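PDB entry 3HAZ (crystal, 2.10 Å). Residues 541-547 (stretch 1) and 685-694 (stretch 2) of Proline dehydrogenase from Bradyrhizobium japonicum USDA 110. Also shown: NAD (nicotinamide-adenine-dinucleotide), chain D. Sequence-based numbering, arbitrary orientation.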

ATOM      1  N   LEU A 541     -41.278  38.858 -23.575  1.00137.79           N
ATOM      2  CA  LEU A 541     -40.296  38.890 -24.656  1.00137.44           C
ATOM      3  C   LEU A 541     -40.040  40.310 -25.162  1.00137.51           C
ATOM      4  O   LEU A 541     -40.276  40.613 -26.332  1.00139.00           O
ATOM      5  CB  LEU A 541     -40.720  37.978 -25.812  1.00136.86           C
ATOM      6  N   LYS A 542     -39.556  41.175 -24.273  1.00134.06           N
ATOM      7  CA  LYS A 542     -39.221  42.546 -24.646  1.00129.13           C
ATOM      8  C   LYS A 542     -38.005  42.555 -25.568  1.00128.05           C
ATOM      9  O   LYS A 542     -37.047  41.814 -25.343  1.00128.67           O
ATOM     10  CB  LYS A 542     -38.933  43.397 -23.405  1.00122.63           C
ATOM     11  CG  LYS A 542     -37.549  43.169 -22.804  1.00115.31           C
ATOM     12  CD  LYS A 542     -37.022  44.416 -22.109  1.00110.96           C
ATOM     13  CE  LYS A 542     -37.591  44.559 -20.709  1.00107.53           C
ATOM     14  NZ  LYS A 542     -37.108  43.478 -19.808  1.00102.95           N
ATOM     15  N   PRO A 543     -38.048  43.388 -26.618  1.00123.56           N
ATOM     16  CA  PRO A 543     -36.914  43.530 -27.539  1.00116.46           C
ATOM     17  C   PRO A 543     -35.643  43.981 -26.821  1.00105.61           C
ATOM     18  O   PRO A 543     -35.702  44.799 -25.901  1.00106.01           O
ATOM     19  CB  PRO A 543     -37.390  44.611 -28.511  1.00120.03           C
ATOM     20  CG  PRO A 543     -38.877  44.513 -28.480  1.00122.69           C
ATOM     21  CD  PRO A 543     -39.222  44.158 -27.063  1.00123.89           C
ATOM     22  N   ILE A 544     -34.504  43.441 -27.245  1.00 93.93           N
ATOM     23  CA  ILE A 544     -33.216  43.790 -26.661  1.00 81.48           C
ATOM     24  C   ILE A 544     -32.390  44.629 -27.629  1.00 80.44           C
ATOM     25  O   ILE A 544     -31.888  44.121 -28.634  1.00 84.36           O
ATOM     26  CB  ILE A 544     -32.418  42.533 -26.266  1.00 70.74           C
ATOM     27  CG1 ILE A 544     -33.118  41.802 -25.122  1.00 67.04           C
ATOM     28  CG2 ILE A 544     -30.994  42.900 -25.874  1.00 67.23           C
ATOM     29  CD1 ILE A 544     -32.303  40.685 -24.523  1.00 64.79           C
ATOM     30  N   ALA A 545     -32.252  45.913 -27.315  1.00 74.80           N
ATOM     31  CA  ALA A 545     -31.554  46.858 -28.183  1.00 72.14           C
ATOM     32  C   ALA A 545     -30.173  46.369 -28.625  1.00 72.51           C
ATOM     33  O   ALA A 545     -29.369  45.923 -27.805  1.00 70.85           O
ATOM     34  CB  ALA A 545     -31.444  48.213 -27.500  1.00 65.99           C
ATOM     35  N   ASP A 546     -29.912  46.463 -29.926  1.00 68.17           N
ATOM     36  CA  ASP A 546     -28.606  46.124 -30.486  1.00 61.36           C
ATOM     37  C   ASP A 546     -27.532  47.091 -30.000  1.00 61.14           C
ATOM     38  O   ASP A 546     -27.827  48.216 -29.604  1.00 61.13           O
ATOM     39  CB  ASP A 546     -28.648  46.155 -32.015  1.00 56.82           C
ATOM     40  CG  ASP A 546     -29.111  44.843 -32.616  1.00 67.44           C
ATOM     41  OD1 ASP A 546     -29.329  43.872 -31.856  1.00 71.74           O
ATOM     42  OD2 ASP A 546     -29.251  44.785 -33.858  1.00 66.16           O
ATOM     43  N   ALA A 547     -26.283  46.640 -30.035  1.00 54.49           N
ATOM     44  CA  ALA A 547     -25.154  47.495 -29.712  1.00 50.22           C
ATOM     45  C   ALA A 547     -24.650  48.197 -30.969  1.00 49.48           C
ATOM     46  O   ALA A 547     -24.772  47.673 -32.077  1.00 47.53           O
ATOM     47  CB  ALA A 547     -24.036  46.678 -29.078  1.00 48.34           C
TER
HETATM   48  PA  NAD D2003     -24.034  31.435 -38.176  0.55 28.07           P
HETATM   49  O1A NAD D2003     -22.622  31.234 -38.987  0.55 22.47           O
HETATM   50  O2A NAD D2003     -25.092  31.845 -39.114  0.55 33.15           O
HETATM   51  O5B NAD D2003     -23.787  32.624 -37.032  0.55 37.48           O
HETATM   52  C5B NAD D2003     -23.609  32.248 -35.673  0.55 36.36           C
HETATM   53  C4B NAD D2003     -23.000  33.392 -34.848  0.55 35.10           C
HETATM   54  O4B NAD D2003     -21.922  34.147 -35.522  0.55 35.05           O
HETATM   55  C3B NAD D2003     -24.007  34.547 -34.449  0.55 23.68           C
HETATM   56  O3B NAD D2003     -24.077  34.984 -33.126  0.55 29.06           O
HETATM   57  C2B NAD D2003     -23.786  35.541 -35.584  0.55 31.06           C
HETATM   58  O2B NAD D2003     -24.458  36.782 -35.575  0.55 31.57           O
HETATM   59  C1B NAD D2003     -22.323  35.506 -35.675  0.55 34.41           C
HETATM   60  N9A NAD D2003     -21.849  36.030 -36.965  0.55 37.28           N
HETATM   61  C8A NAD D2003     -22.516  36.045 -38.147  0.55 37.20           C
HETATM   62  N7A NAD D2003     -21.664  36.640 -39.123  0.55 37.31           N
HETATM   63  C5A NAD D2003     -20.449  36.986 -38.488  0.55 39.31           C
HETATM   64  C6A NAD D2003     -19.288  37.586 -38.962  0.55 36.32           C
HETATM   65  N6A NAD D2003     -19.195  37.971 -40.361  0.55 33.86           N
HETATM   66  N1A NAD D2003     -18.244  37.809 -38.122  0.55 37.26           N
HETATM   67  C2A NAD D2003     -18.338  37.440 -36.791  0.55 37.56           C
HETATM   68  N3A NAD D2003     -19.480  36.849 -36.322  0.55 37.47           N
HETATM   69  C4A NAD D2003     -20.539  36.623 -37.174  0.55 36.06           C
HETATM   70  O3  NAD D2003     -24.453  30.029 -37.361  0.55 43.06           O
HETATM   71  PN  NAD D2003     -26.015  29.835 -36.797  0.55 40.60           P
HETATM   72  O1N NAD D2003     -27.084  30.146 -38.036  0.55 53.52           O
HETATM   73  O2N NAD D2003     -26.256  30.747 -35.677  0.55 31.14           O
HETATM   74  O5D NAD D2003     -26.237  28.267 -36.273  0.55 40.85           O
HETATM   75  C5D NAD D2003     -26.290  27.208 -37.219  0.55 39.49           C
HETATM   76  C4D NAD D2003     -24.897  26.625 -37.540  0.55 37.60           C
HETATM   77  O4D NAD D2003     -23.956  26.476 -36.390  0.55 30.05           O
HETATM   78  C3D NAD D2003     -24.761  25.253 -38.331  0.55 19.55           C
HETATM   79  O3D NAD D2003     -24.055  25.227 -39.549  0.55 15.19           O
HETATM   80  C2D NAD D2003     -24.306  24.326 -37.183  0.55 29.69           C
HETATM   81  O2D NAD D2003     -24.002  22.964 -37.416  0.55 32.90           O
HETATM   82  C1D NAD D2003     -23.360  25.197 -36.464  0.55 26.77           C
HETATM   83  N1N NAD D2003     -23.192  24.669 -35.103  0.55 26.34           N
HETATM   84  C2N NAD D2003     -22.132  23.783 -34.835  0.55 22.54           C
HETATM   85  C3N NAD D2003     -21.970  23.240 -33.490  0.55 24.47           C
HETATM   86  C7N NAD D2003     -20.804  22.279 -33.195  0.55 17.17           C
HETATM   87  O7N NAD D2003     -20.548  22.009 -32.077  0.55 20.78           O
HETATM   88  N7N NAD D2003     -19.946  21.825 -34.271  0.55 18.34           N
HETATM   89  C4N NAD D2003     -22.923  23.619 -32.417  0.55 34.79           C
HETATM   90  C5N NAD D2003     -23.972  24.501 -32.684  0.55 31.67           C
HETATM   91  C6N NAD D2003     -24.138  25.056 -34.046  0.55 26.83           C
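Stretch 2 (685-694) AEQTPRIARE

Stretch 2 rests on stretch 1 through a small packing contact centred on one side chain, Ile544, with charged side chains around it and no hydrogen bond across it among the modelled atoms. The two segments are far apart in sequence, and together they bury 285 Å².

Stretch 1 has no regular secondary structure. From Lys542 to Ala547 its backbone is largely extended, and successive side chains point different ways. Pro543 and Ala545 direct their CA-to-CB bonds away from stretch 2, while Ile544 between them directs its own toward it.

Stretch 2 opens with a type I beta turn from Ala685 to Thr688, closed by a hydrogen bond from Thr688 N to Ala685 O at 3.0 Å. A helix follows and runs on past Glu694. Backbone hydrogen bonds run from Arg693 N to Pro689 O and from Glu694 N to Arg690 O, both 2.9 Å.

The nearest CA pairs run in reverse sequence order. Lys542 and Ile544 meet the helix side of stretch 2, and Asp546 meets Glu686 in the turn. Ile544 CA is 6.9 Å from Pro689 CA, and Asp546 CA is 8.8 Å from Glu686 CA.

Ile544 adopts the m rotamer at chi1 and t at chi2, which carries CD1 to the first turn of the helix. Ile544 CD1 lies 3.5 Å from Arg690 CA and 3.7 Å from Pro689 C, so it packs on backbone as well as on side chains. Ile544 CD1 is 3.9 Å from Pro689 CB, an apolar contact. The Arg690 side chain is not modelled beyond CB, so its full part in the contact cannot be judged.

One turn further along, the CA-to-CB bond of Arg693 also points toward stretch 1. Ile544 CD1 sits over one face of its guanidinium, 3.5 Å from Arg693 NE. Lys542 lies at the edge of the same group, with Lys542 CD 4.0 Å from Arg693 NH2. Lys542 NZ is 4.1 Å from Arg693 NH2, which brings two like charges close together. Lys542 is exposed and poorly ordered, so its position is less certain.

The turn makes a lighter contact. The CA-to-CB bonds of Asp546 and Glu686 point sideways, but the ends of the side chains approach: Asp546 OD2 is 3.9 Å from Glu686 OE2. These are again like charges, and both residues are exposed to solvent.

Ala685 takes no part in the contact with stretch 1. It lies beside the bound NAD, with Ala685 CA 3.2 Å from NAD O3B.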

ATOM      1  N   ALA A 685     -26.302  34.866 -30.722  1.00 31.54           N
ATOM      2  CA  ALA A 685     -27.044  34.904 -31.971  1.00 32.28           C
ATOM      3  C   ALA A 685     -28.154  35.944 -31.884  1.00 38.12           C
ATOM      4  O   ALA A 685     -28.790  36.109 -30.839  1.00 37.31           O
ATOM      5  CB  ALA A 685     -27.624  33.536 -32.281  1.00 30.77           C
ATOM      6  N   GLU A 686     -28.383  36.642 -32.987  1.00 34.45           N
ATOM      7  CA  GLU A 686     -29.391  37.686 -33.033  1.00 42.17           C
ATOM      8  C   GLU A 686     -30.766  37.191 -32.579  1.00 41.97           C
ATOM      9  O   GLU A 686     -31.526  37.944 -31.968  1.00 40.98           O
ATOM     10  CB  GLU A 686     -29.477  38.280 -34.441  1.00 47.40           C
ATOM     11  CG  GLU A 686     -29.836  39.752 -34.453  1.00 57.71           C
ATOM     12  CD  GLU A 686     -29.914  40.325 -35.853  1.00 67.59           C
ATOM     13  OE1 GLU A 686     -29.831  39.540 -36.822  1.00 66.64           O
ATOM     14  OE2 GLU A 686     -30.062  41.560 -35.981  1.00 74.48           O
ATOM     15  N   GLN A 687     -31.077  35.926 -32.864  1.00 34.92           N
ATOM     16  CA  GLN A 687     -32.384  35.360 -32.528  1.00 38.55           C
ATOM     17  C   GLN A 687     -32.599  35.121 -31.033  1.00 38.58           C
ATOM     18  O   GLN A 687     -33.739  35.065 -30.571  1.00 34.58           O
ATOM     19  CB  GLN A 687     -32.621  34.034 -33.271  1.00 34.94           C
ATOM     20  CG  GLN A 687     -32.638  34.141 -34.786  1.00 38.06           C
ATOM     21  CD  GLN A 687     -31.284  33.857 -35.409  1.00 41.25           C
ATOM     22  OE1 GLN A 687     -30.246  34.016 -34.769  1.00 36.68           O
ATOM     23  NE2 GLN A 687     -31.291  33.432 -36.671  1.00 39.79           N
ATOM     24  N   THR A 688     -31.515  34.967 -30.280  1.00 35.39           N
ATOM     25  CA  THR A 688     -31.635  34.511 -28.894  1.00 29.60           C
ATOM     26  C   THR A 688     -30.838  35.323 -27.870  1.00 33.42           C
ATOM     27  O   THR A 688     -30.099  34.753 -27.067  1.00 36.94           O
ATOM     28  CB  THR A 688     -31.242  33.025 -28.785  1.00 32.91           C
ATOM     29  OG1 THR A 688     -29.978  32.815 -29.428  1.00 30.06           O
ATOM     30  CG2 THR A 688     -32.285  32.157 -29.460  1.00 21.85           C
ATOM     31  N   PRO A 689     -31.000  36.657 -27.882  1.00 38.05           N
ATOM     32  CA  PRO A 689     -30.271  37.524 -26.951  1.00 38.04           C
ATOM     33  C   PRO A 689     -30.826  37.480 -25.527  1.00 36.42           C
ATOM     34  O   PRO A 689     -30.070  37.718 -24.590  1.00 31.25           O
ATOM     35  CB  PRO A 689     -30.510  38.919 -27.538  1.00 39.12           C
ATOM     36  CG  PRO A 689     -31.848  38.784 -28.199  1.00 36.37           C
ATOM     37  CD  PRO A 689     -31.757  37.452 -28.865  1.00 34.96           C
ATOM     38  N   ARG A 690     -32.116  37.202 -25.363  1.00 34.80           N
ATOM     39  CA  ARG A 690     -32.723  37.285 -24.036  1.00 37.61           C
ATOM     40  C   ARG A 690     -32.137  36.265 -23.063  1.00 37.33           C
ATOM     41  O   ARG A 690     -31.695  36.622 -21.966  1.00 33.06           O
ATOM     42  CB  ARG A 690     -34.245  37.154 -24.111  1.00 39.04           C
ATOM     43  N   ILE A 691     -32.116  34.999 -23.462  1.00 32.13           N
ATOM     44  CA  ILE A 691     -31.559  33.976 -22.588  1.00 36.35           C
ATOM     45  C   ILE A 691     -30.077  34.227 -22.323  1.00 32.85           C
ATOM     46  O   ILE A 691     -29.584  33.965 -21.227  1.00 36.16           O
ATOM     47  CB  ILE A 691     -31.785  32.541 -23.126  1.00 38.43           C
ATOM     48  CG1 ILE A 691     -31.333  31.516 -22.084  1.00 36.22           C
ATOM     49  CG2 ILE A 691     -31.057  32.329 -24.444  1.00 34.26           C
ATOM     50  CD1 ILE A 691     -31.896  30.134 -22.307  1.00 39.29           C
ATOM     51  N   ALA A 692     -29.375  34.749 -23.325  1.00 34.01           N
ATOM     52  CA  ALA A 692     -27.966  35.092 -23.172  1.00 32.96           C
ATOM     53  C   ALA A 692     -27.781  36.167 -22.102  1.00 30.20           C
ATOM     54  O   ALA A 692     -26.890  36.067 -21.256  1.00 30.99           O
ATOM     55  CB  ALA A 692     -27.384  35.557 -24.496  1.00 27.04           C
ATOM     56  N   ARG A 693     -28.624  37.195 -22.144  1.00 27.62           N
ATOM     57  CA  ARG A 693     -28.572  38.246 -21.133  1.00 31.24           C
ATOM     58  C   ARG A 693     -28.899  37.691 -19.740  1.00 29.55           C
ATOM     59  O   ARG A 693     -28.280  38.079 -18.753  1.00 34.99           O
ATOM     60  CB  ARG A 693     -29.500  39.417 -21.495  1.00 33.34           C
ATOM     61  CG  ARG A 693     -29.301  40.647 -20.604  1.00 47.55           C
ATOM     62  CD  ARG A 693     -29.981  41.897 -21.163  1.00 57.96           C
ATOM     63  NE  ARG A 693     -31.430  41.741 -21.255  1.00 65.86           N
ATOM     64  CZ  ARG A 693     -32.276  42.734 -21.513  1.00 73.46           C
ATOM     65  NH1 ARG A 693     -31.820  43.964 -21.703  1.00 72.43           N
ATOM     66  NH2 ARG A 693     -33.580  42.494 -21.577  1.00 79.22           N
ATOM     67  N   GLU A 694     -29.866  36.778 -19.666  1.00 29.12           N
ATOM     68  CA  GLU A 694     -30.201  36.138 -18.397  1.00 36.20           C
ATOM     69  C   GLU A 694     -29.015  35.327 -17.870  1.00 35.03           C
ATOM     70  O   GLU A 694     -28.708  35.359 -16.680  1.00 34.11           O
ATOM     71  CB  GLU A 694     -31.425  35.232 -18.553  1.00 36.76           C
ATOM     72  CG  GLU A 694     -32.732  35.976 -18.797  1.00 55.40           C
ATOM     73  CD  GLU A 694     -33.377  36.479 -17.516  1.00 65.91           C
ATOM     74  OE1 GLU A 694     -32.687  36.541 -16.477  1.00 64.04           O
ATOM     75  OE2 GLU A 694     -34.582  36.811 -17.549  1.00 75.17           O
TER